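Local coordinates for protein CbsA (Xanthomonas oryzae pv. oryzae, PDB 5XYH) that hydrolyses 1,4-beta-glucosidic bonds of cellulose as a cell-wall-degrading cellobiosidase, probably releasing cellobiose from chain ends, at residues His3-Ala11 with Ala348-Val358. Sequence-based numbering, arbitrary orientation.
Sequences HVDNPFVGA and AAPGGHIHAYV
In this glycosyl hydrolase family 6 domain, with its distorted barrel of mainly parallel strands, the N-terminal loop 3-11 packs by N6 and F8 against strand 354-358 and A348. The loop leads into strand 12-13, which pairs in parallel with strand 86-92, and its side chains also rest on strands 140-145, 188-193 and 292-296, the last a parallel neighbour of 354-358.

The N6 side chain lies flat on the H355 ring, with the amide and ring planes 12° apart. N6 CB sits over the ring centre, 3.7 Å from the centroid, in a CH-pi contact. CG of N6 is offset toward the rim, 3.4 Å from CG of H355. N6 CG is anti to the backbone N (chi1 176°), which carries the amide past the CG rim of the ring, to the H355 backbone. There ND2 donates to O of H355 at 3.2 Å, in the carbonyl plane and on a lone pair, with an N-H...O angle of 161°. The backbone N of A349 also donates to this oxygen. The other end of the amide closes an Asx turn: OD1 of N6 accepts from N of F8 at 3.0 Å, from above the carbonyl plane. Outside the contact, ND1 of H355 is hydrogen-bonded to OH of Y191.

F8 receives the methyl of A356 over one face, with CB of A356 3.5 Å from the ring centroid. CG1 of V358 meets the far end of the ring, 3.8 Å from CZ of F8. CB of A348 packs beside CB of F8 at 4.2 Å. L294 and V142 also touch F8.

Both ends of the N6 amide are thus bonded. This fixes its rotation, and the H355 carbonyl ties the loop and the 349 backbone together beside the apolar packing of F8.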
loop_
_atom_site.group_PDB
_atom_site.type_symbol
_atom_site.label_atom_id
_atom_site.label_comp_id
_atom_site.label_asym_id
_atom_site.label_seq_id
_atom_site.Cartn_x
_atom_site.Cartn_y
_atom_site.Cartn_z
ATOM N N HIS A 3 -14.602 -13.286 15.543
ATOM C CA HIS A 3 -14.037 -12.914 14.247
ATOM C C HIS A 3 -15.164 -12.497 13.311
ATOM O O HIS A 3 -15.894 -13.348 12.794
ATOM C CB HIS A 3 -13.243 -14.071 13.651
ATOM C CG HIS A 3 -12.360 -13.669 12.507
ATOM N ND1 HIS A 3 -11.072 -13.213 12.687
ATOM C CD2 HIS A 3 -12.588 -13.640 11.171
ATOM C CE1 HIS A 3 -10.540 -12.931 11.511
ATOM N NE2 HIS A 3 -11.441 -13.174 10.576
ATOM N N VAL A 4 -15.300 -11.196 13.070
ATOM C CA VAL A 4 -16.428 -10.707 12.281
ATOM C C VAL A 4 -16.063 -10.689 10.801
ATOM O O VAL A 4 -14.893 -10.837 10.436
ATOM C CB VAL A 4 -16.888 -9.314 12.752
ATOM C CG1 VAL A 4 -17.414 -9.383 14.176
ATOM C CG2 VAL A 4 -15.754 -8.300 12.640
ATOM N N ASP A 5 -17.065 -10.518 9.939
ATOM C CA ASP A 5 -16.824 -10.575 8.496
ATOM C C ASP A 5 -15.953 -9.419 8.028
ATOM O O ASP A 5 -15.022 -9.607 7.234
ATOM C CB ASP A 5 -18.149 -10.574 7.738
ATOM C CG ASP A 5 -18.905 -11.876 7.896
ATOM O OD1 ASP A 5 -18.238 -12.920 8.092
ATOM O OD2 ASP A 5 -20.155 -11.849 7.839
ATOM N N ASN A 6 -16.252 -8.215 8.495
ATOM C CA ASN A 6 -15.520 -7.011 8.109
ATOM C C ASN A 6 -15.128 -6.276 9.382
ATOM O O ASN A 6 -15.999 -5.629 10.000
ATOM C CB ASN A 6 -16.361 -6.112 7.205
ATOM C CG ASN A 6 -15.660 -4.811 6.859
ATOM O OD1 ASN A 6 -14.512 -4.594 7.247
ATOM N ND2 ASN A 6 -16.339 -3.943 6.129
ATOM N N PRO A 7 -13.849 -6.307 9.782
ATOM C CA PRO A 7 -13.462 -5.719 11.077
ATOM C C PRO A 7 -13.604 -4.213 11.131
ATOM O O PRO A 7 -13.513 -3.641 12.227
ATOM C CB PRO A 7 -11.993 -6.127 11.226
ATOM C CG PRO A 7 -11.505 -6.194 9.802
ATOM C CD PRO A 7 -12.675 -6.716 8.991
ATOM N N PHE A 8 -13.803 -3.548 9.996
ATOM C CA PHE A 8 -13.933 -2.097 10.024
ATOM C C PHE A 8 -15.332 -1.639 10.399
ATOM O O PHE A 8 -15.502 -0.477 10.783
ATOM C CB PHE A 8 -13.535 -1.518 8.664
ATOM C CG PHE A 8 -12.069 -1.705 8.347
ATOM C CD1 PHE A 8 -11.142 -0.746 8.712
ATOM C CD2 PHE A 8 -11.622 -2.851 7.724
ATOM C CE1 PHE A 8 -9.804 -0.915 8.432
ATOM C CE2 PHE A 8 -10.287 -3.025 7.441
ATOM C CZ PHE A 8 -9.379 -2.064 7.790
ATOM N N VAL A 9 -16.335 -2.513 10.298
ATOM C CA VAL A 9 -17.717 -2.088 10.490
ATOM C C VAL A 9 -17.918 -1.673 11.941
ATOM O O VAL A 9 -17.641 -2.448 12.865
ATOM C CB VAL A 9 -18.695 -3.201 10.103
ATOM C CG1 VAL A 9 -20.100 -2.816 10.532
ATOM C CG2 VAL A 9 -18.621 -3.473 8.608
ATOM N N GLY A 10 -18.391 -0.444 12.141
ATOM C CA GLY A 10 -18.651 0.063 13.473
ATOM C C GLY A 10 -17.434 0.375 14.315
ATOM O O GLY A 10 -17.587 0.698 15.499
ATOM N N ALA A 11 -16.230 0.316 13.749
ATOM C CA ALA A 11 -15.006 0.443 14.527
ATOM C C ALA A 11 -14.329 1.786 14.294
ATOM O O ALA A 11 -14.347 2.330 13.183
ATOM C CB ALA A 11 -14.021 -0.681 14.178
ATOM N N ALA A 348 -15.046 3.387 6.572
ATOM C CA ALA A 348 -15.534 2.023 6.762
ATOM C C ALA A 348 -16.625 1.685 5.745
ATOM O O ALA A 348 -17.534 2.488 5.507
ATOM C CB ALA A 348 -16.066 1.858 8.188
ATOM N N ALA A 349 -16.513 0.511 5.124
ATOM C CA ALA A 349 -17.565 -0.056 4.282
ATOM C C ALA A 349 -18.180 0.928 3.281
ATOM O O ALA A 349 -19.402 1.110 3.255
ATOM C CB ALA A 349 -18.648 -0.667 5.160
ATOM N N PRO A 350 -17.369 1.569 2.432
ATOM C CA PRO A 350 -17.914 2.602 1.536
ATOM C C PRO A 350 -18.843 2.077 0.445
ATOM O O PRO A 350 -19.530 2.892 -0.182
ATOM C CB PRO A 350 -16.656 3.231 0.916
ATOM C CG PRO A 350 -15.640 2.139 0.962
ATOM C CD PRO A 350 -15.903 1.447 2.286
ATOM N N GLY A 351 -18.886 0.783 0.189
ATOM C CA GLY A 351 -19.836 0.225 -0.761
ATOM C C GLY A 351 -19.344 -1.062 -1.411
ATOM O O GLY A 351 -18.156 -1.293 -1.617
ATOM N N GLY A 352 -20.294 -1.937 -1.738
ATOM C CA GLY A 352 -19.952 -3.154 -2.454
ATOM C C GLY A 352 -19.029 -4.038 -1.645
ATOM O O GLY A 352 -19.181 -4.190 -0.425
ATOM N N HIS A 353 -18.035 -4.607 -2.325
ATOM C CA HIS A 353 -17.087 -5.514 -1.702
ATOM C C HIS A 353 -15.862 -4.789 -1.141
ATOM O O HIS A 353 -14.871 -5.440 -0.827
ATOM C CB HIS A 353 -16.673 -6.595 -2.703
ATOM C CG HIS A 353 -17.831 -7.168 -3.460
ATOM N ND1 HIS A 353 -18.791 -7.951 -2.857
ATOM C CD2 HIS A 353 -18.205 -7.045 -4.757
ATOM C CE1 HIS A 353 -19.709 -8.288 -3.749
ATOM N NE2 HIS A 353 -19.372 -7.759 -4.912
ATOM N N ILE A 354 -15.919 -3.468 -0.998
ATOM C CA ILE A 354 -14.826 -2.703 -0.396
ATOM C C ILE A 354 -15.050 -2.673 1.108
ATOM O O ILE A 354 -15.967 -2.000 1.585
ATOM C CB ILE A 354 -14.742 -1.279 -0.963
ATOM C CG1 ILE A 354 -14.668 -1.316 -2.490
ATOM C CG2 ILE A 354 -13.562 -0.521 -0.348
ATOM C CD1 ILE A 354 -13.496 -2.114 -3.033
ATOM N N HIS A 355 -14.204 -3.392 1.859
ATOM C CA HIS A 355 -14.354 -3.387 3.309
ATOM C C HIS A 355 -14.010 -2.019 3.897
ATOM O O HIS A 355 -14.631 -1.592 4.879
ATOM C CB HIS A 355 -13.491 -4.485 3.949
ATOM C CG HIS A 355 -14.136 -5.843 3.960
ATOM N ND1 HIS A 355 -13.566 -6.935 4.581
ATOM C CD2 HIS A 355 -15.304 -6.280 3.432
ATOM C CE1 HIS A 355 -14.358 -7.984 4.440
ATOM N NE2 HIS A 355 -15.413 -7.616 3.738
ATOM N N ALA A 356 -13.042 -1.315 3.314
ATOM C CA ALA A 356 -12.635 -0.033 3.879
ATOM C C ALA A 356 -11.682 0.665 2.922
ATOM O O ALA A 356 -10.989 0.010 2.146
ATOM C CB ALA A 356 -11.956 -0.212 5.248
ATOM N N TYR A 357 -11.699 1.998 2.956
ATOM C CA TYR A 357 -10.566 2.792 2.485
ATOM C C TYR A 357 -9.635 2.990 3.673
ATOM O O TYR A 357 -10.097 3.327 4.764
ATOM C CB TYR A 357 -10.999 4.150 1.930
ATOM C CG TYR A 357 -11.980 4.103 0.771
ATOM C CD1 TYR A 357 -11.891 3.130 -0.218
ATOM C CD2 TYR A 357 -12.991 5.043 0.667
ATOM C CE1 TYR A 357 -12.800 3.087 -1.279
ATOM C CE2 TYR A 357 -13.897 5.018 -0.380
ATOM C CZ TYR A 357 -13.797 4.042 -1.348
ATOM O OH TYR A 357 -14.701 4.026 -2.379
ATOM N N VAL A 358 -8.333 2.750 3.476
ATOM C CA VAL A 358 -7.358 2.840 4.558
ATOM C C VAL A 358 -6.217 3.741 4.095
ATOM O O VAL A 358 -5.978 3.920 2.900
ATOM C CB VAL A 358 -6.803 1.460 4.993
ATOM C CG1 VAL A 358 -7.931 0.515 5.451
ATOM C CG2 VAL A 358 -5.979 0.830 3.872
#